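Local coordinates for uncharacterized protein MJ0690 (Methanocaldococcus jannaschii, PDB 3K32) that is of unknown function but belongs to a family of the HUP clan and is predicted to be a subunit of a tRNA methyltransferase, at residues 20-24 against 149-154; 38-42 against 65-70. Residue numbers count along the deposited sequence, not the author numbering.

Interaction 1: 20-24 against 149-154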
# COMPACT_ATOMS: atom_id res chain seq x y z
N SER B 20 -8.41 -10.25 4.29
CA SER B 20 -8.71 -10.04 5.69
C SER B 20 -7.77 -8.99 6.30
O SER B 20 -8.19 -8.16 7.06
CB SER B 20 -8.60 -11.36 6.46
OG SER B 20 -9.50 -12.31 5.94
N LEU B 21 -6.49 -9.05 5.94
CA LEU B 21 -5.54 -8.03 6.34
C LEU B 21 -5.98 -6.65 5.88
O LEU B 21 -5.82 -5.67 6.61
CB LEU B 21 -4.13 -8.33 5.81
CG LEU B 21 -3.35 -9.45 6.51
CD1 LEU B 21 -1.94 -9.54 5.93
CD2 LEU B 21 -3.32 -9.23 8.01
N SER B 22 -6.55 -6.56 4.67
CA SER B 22 -6.99 -5.24 4.21
C SER B 22 -8.09 -4.71 5.14
O SER B 22 -8.04 -3.56 5.57
CB SER B 22 -7.40 -5.21 2.73
OG SER B 22 -8.61 -5.91 2.50
N ALA B 23 -9.07 -5.56 5.44
CA ALA B 23 -10.14 -5.22 6.37
C ALA B 23 -9.53 -4.67 7.65
O ALA B 23 -9.77 -3.52 8.03
CB ALA B 23 -10.99 -6.44 6.69
N VAL B 24 -8.73 -5.52 8.29
CA VAL B 24 -8.08 -5.22 9.56
C VAL B 24 -7.31 -3.91 9.54
O VAL B 24 -7.36 -3.13 10.46
CB VAL B 24 -7.11 -6.36 9.93
CG1 VAL B 24 -6.30 -5.99 11.16
CG2 VAL B 24 -7.88 -7.65 10.15
N LEU B 149 2.64 -10.84 8.34
CA LEU B 149 1.52 -10.17 8.99
C LEU B 149 0.33 -11.10 9.22
O LEU B 149 -0.30 -11.08 10.28
CB LEU B 149 1.09 -8.94 8.18
CG LEU B 149 1.98 -7.69 8.26
CD1 LEU B 149 1.67 -6.72 7.13
CD2 LEU B 149 1.87 -6.99 9.60
N ALA B 150 0.02 -11.91 8.21
CA ALA B 150 -1.05 -12.90 8.31
C ALA B 150 -0.83 -13.83 9.51
O ALA B 150 -1.75 -14.08 10.30
CB ALA B 150 -1.14 -13.72 7.01
N SER B 151 0.38 -14.34 9.65
CA SER B 151 0.64 -15.27 10.73
C SER B 151 0.68 -14.57 12.10
O SER B 151 0.52 -15.20 13.13
CB SER B 151 1.92 -16.07 10.46
OG SER B 151 3.07 -15.25 10.58
N GLU B 152 0.86 -13.25 12.10
CA GLU B 152 0.82 -12.52 13.36
C GLU B 152 -0.60 -12.21 13.82
O GLU B 152 -0.88 -12.20 15.02
CB GLU B 152 1.64 -11.25 13.29
CG GLU B 152 2.95 -11.37 14.02
CD GLU B 152 3.18 -10.21 14.96
OE1 GLU B 152 2.62 -10.22 16.07
OE2 GLU B 152 3.91 -9.27 14.57
N PHE B 153 -1.51 -11.97 12.88
CA PHE B 153 -2.89 -11.65 13.23
C PHE B 153 -3.79 -12.87 13.31
O PHE B 153 -4.70 -12.93 14.14
CB PHE B 153 -3.48 -10.64 12.24
CG PHE B 153 -3.13 -9.22 12.54
CD1 PHE B 153 -3.95 -8.44 13.32
CD2 PHE B 153 -1.97 -8.66 12.03
CE1 PHE B 153 -3.62 -7.13 13.58
CE2 PHE B 153 -1.64 -7.35 12.29
CZ PHE B 153 -2.46 -6.59 13.07
N PHE B 154 -3.55 -13.86 12.46
CA PHE B 154 -4.54 -14.92 12.28
C PHE B 154 -4.07 -16.31 12.65
O PHE B 154 -2.90 -16.66 12.52
CB PHE B 154 -5.07 -14.92 10.85
CG PHE B 154 -5.58 -13.58 10.39
CD1 PHE B 154 -6.68 -12.99 10.99
CD2 PHE B 154 -4.97 -12.92 9.32
CE1 PHE B 154 -7.15 -11.76 10.56
CE2 PHE B 154 -5.44 -11.68 8.88
CZ PHE B 154 -6.53 -11.10 9.50
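In this HUP-type alpha/beta fold, helix 17-28, which follows the first strand of the parallel sheet, meets the end of helix 143-153; the axes of the two short segments approach to 10.9 Å, with 68° between them. Large side chains fill that wide gap, Leu21 above all. Leu149 begins the contact: its CB lies 3.8 Å from Leu21 CD1, and its side chain also packs on Tyr31 of the second subunit. Next comes Ala150, nearest in backbone register, whose CA is 6.9 Å from that of Leu21. Phe153 approaches both Leu21 and Val24, with its CE1 3.8 Å from Val24 CG1, and carries a cation-pi contact with Lys201 from the C-terminal tail. At Phe154 the chain leaves helical geometry and begins strand 154-159; its CA-to-CB bond points toward 20-24, and its ring packs among Ser20, Leu21 and Val24. Whereas Ser20 OG bonds back to Gly16 O, its CB rests 3.7 Å from Phe154 CZ; Leu21 CD2 comes closer still, 3.4 Å from Phe154 CE2.

Interaction 2: 38-42 against 65-70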
# COMPACT_ATOMS: atom_id res chain seq x y z
N ILE B 38 -18.87 -9.96 -4.26
CA ILE B 38 -19.67 -10.07 -5.47
C ILE B 38 -20.19 -11.49 -5.65
O ILE B 38 -19.48 -12.46 -5.39
CB ILE B 38 -18.84 -9.72 -6.72
CG1 ILE B 38 -18.38 -8.26 -6.66
CG2 ILE B 38 -19.62 -10.03 -8.00
CD1 ILE B 38 -19.41 -7.31 -6.11
N ASN B 39 -21.44 -11.58 -6.10
CA ASN B 39 -22.02 -12.82 -6.63
C ASN B 39 -22.67 -12.61 -7.99
O ASN B 39 -23.28 -11.56 -8.25
CB ASN B 39 -23.03 -13.43 -5.66
CG ASN B 39 -23.43 -14.83 -6.06
OD1 ASN B 39 -24.57 -15.08 -6.43
ND2 ASN B 39 -22.45 -15.73 -6.05
N PHE B 40 -22.57 -13.59 -8.88
CA PHE B 40 -23.09 -13.41 -10.23
C PHE B 40 -24.27 -14.33 -10.51
O PHE B 40 -24.67 -14.48 -11.66
CB PHE B 40 -22.01 -13.66 -11.28
CG PHE B 40 -20.86 -12.70 -11.24
CD1 PHE B 40 -19.69 -13.04 -10.57
CD2 PHE B 40 -20.93 -11.48 -11.89
CE1 PHE B 40 -18.60 -12.16 -10.54
CE2 PHE B 40 -19.84 -10.59 -11.88
CZ PHE B 40 -18.67 -10.94 -11.20
N GLY B 41 -24.81 -14.95 -9.46
CA GLY B 41 -25.96 -15.83 -9.57
C GLY B 41 -25.69 -17.22 -10.13
O GLY B 41 -26.62 -18.00 -10.32
N VAL B 42 -24.42 -17.54 -10.38
CA VAL B 42 -24.02 -18.85 -10.85
C VAL B 42 -24.07 -19.86 -9.70
O VAL B 42 -24.92 -20.76 -9.70
CB VAL B 42 -22.59 -18.83 -11.47
CG1 VAL B 42 -22.13 -20.23 -11.79
CG2 VAL B 42 -22.57 -17.98 -12.73
N LEU B 65 -24.41 -9.32 -9.16
CA LEU B 65 -24.20 -8.62 -10.42
C LEU B 65 -24.64 -9.49 -11.60
O LEU B 65 -24.86 -10.69 -11.44
CB LEU B 65 -22.73 -8.22 -10.57
CG LEU B 65 -22.41 -6.79 -10.07
CD1 LEU B 65 -23.32 -6.34 -8.95
CD2 LEU B 65 -20.96 -6.64 -9.69
N ASP B 66 -24.78 -8.87 -12.77
CA ASP B 66 -25.23 -9.59 -13.96
C ASP B 66 -24.25 -10.72 -14.34
O ASP B 66 -23.03 -10.52 -14.42
CB ASP B 66 -25.42 -8.61 -15.13
CG ASP B 66 -26.14 -9.24 -16.32
OD1 ASP B 66 -25.73 -10.32 -16.81
OD2 ASP B 66 -27.13 -8.62 -16.78
N ARG B 67 -24.81 -11.90 -14.59
CA ARG B 67 -24.03 -13.10 -14.91
C ARG B 67 -23.22 -12.98 -16.21
O ARG B 67 -22.33 -13.77 -16.47
CB ARG B 67 -24.97 -14.30 -14.99
CG ARG B 67 -24.33 -15.56 -15.54
CD ARG B 67 -25.36 -16.62 -15.92
NE ARG B 67 -24.67 -17.82 -16.38
CZ ARG B 67 -24.73 -19.01 -15.79
NH1 ARG B 67 -25.47 -19.18 -14.70
NH2 ARG B 67 -24.05 -20.03 -16.30
N LYS B 68 -23.54 -11.98 -17.02
CA LYS B 68 -22.87 -11.79 -18.30
C LYS B 68 -21.42 -11.36 -18.10
O LYS B 68 -20.57 -11.55 -18.98
CB LYS B 68 -23.61 -10.74 -19.13
CG LYS B 68 -23.63 -9.36 -18.48
CD LYS B 68 -23.14 -8.28 -19.42
CE LYS B 68 -24.12 -7.12 -19.50
NZ LYS B 68 -25.46 -7.55 -20.01
N ILE B 69 -21.15 -10.75 -16.94
CA ILE B 69 -19.80 -10.32 -16.64
C ILE B 69 -18.89 -11.53 -16.59
O ILE B 69 -17.81 -11.52 -17.18
CB ILE B 69 -19.72 -9.55 -15.31
CG1 ILE B 69 -20.50 -8.23 -15.41
CG2 ILE B 69 -18.27 -9.26 -14.96
CD1 ILE B 69 -20.94 -7.72 -14.11
N VAL B 70 -19.34 -12.60 -15.92
CA VAL B 70 -18.54 -13.82 -15.85
C VAL B 70 -18.62 -14.65 -17.12
O VAL B 70 -17.65 -15.33 -17.48
CB VAL B 70 -18.88 -14.70 -14.61
CG1 VAL B 70 -18.19 -14.15 -13.38
CG2 VAL B 70 -20.41 -14.84 -14.40
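Strands 32-39 and 59-64, parallel neighbours joined through helix 47-56, form a beta-alpha-beta unit, and this contact lies at their C-terminal ends. Phe40, just past strand 32-39, is its hub. The ring fits against the first turn of helix 68-80: Val70 CG1 sits over one face, 3.5 Å from the ring centroid in a CH-pi contact, while Ile69 CB lies 3.6 Å from Phe40 CE2. Leu65, the second large contributor, extends the strand pairing, with Leu65 N donating to Asn39 O at 2.7 Å. Leu65 O also receives a CA-H...O contact from Phe40 CA at 3.5 Å. Arg67 lays its extended side chain beside Val42, whose CG2 packs over the guanidinium face, 3.7 Å from Arg67 NH1; salt bridges to Glu71 and Glu179 hold the charged end. In an Asx turn Gly41 N donates to Asn39 OD1 at 3.0 Å, and Asn39 ND2 hydrogen-bonds to Ile43 O. Helix 84-98 adds Val90 against Phe40 and Ile69, while helix 169-180 packs on Phe40, Val42 and Val70.

Interactions 1 and 2 lie on opposite sides of the chain's centre, their own centres 28 Å apart and their nearest atoms about 13 Å apart. Helix 17-28 of interaction 1 leads into strand 32-39 of interaction 2, so one early part of the chain supplies both; only interaction 2 includes a strand of the parallel sheet, ordered 59-64, 32-39, 8-12, 104-106, 133-135. Interaction 2 is the more local, joining the end of strand 32-39 to the turn from strand 59-64 into helix 68-80 across 22 residues, packed against helices 84-98 and 169-180 of its own chain. Interaction 1 spans 124 and encloses it in sequence, tying helix 17-28 to later elements beside the second subunit.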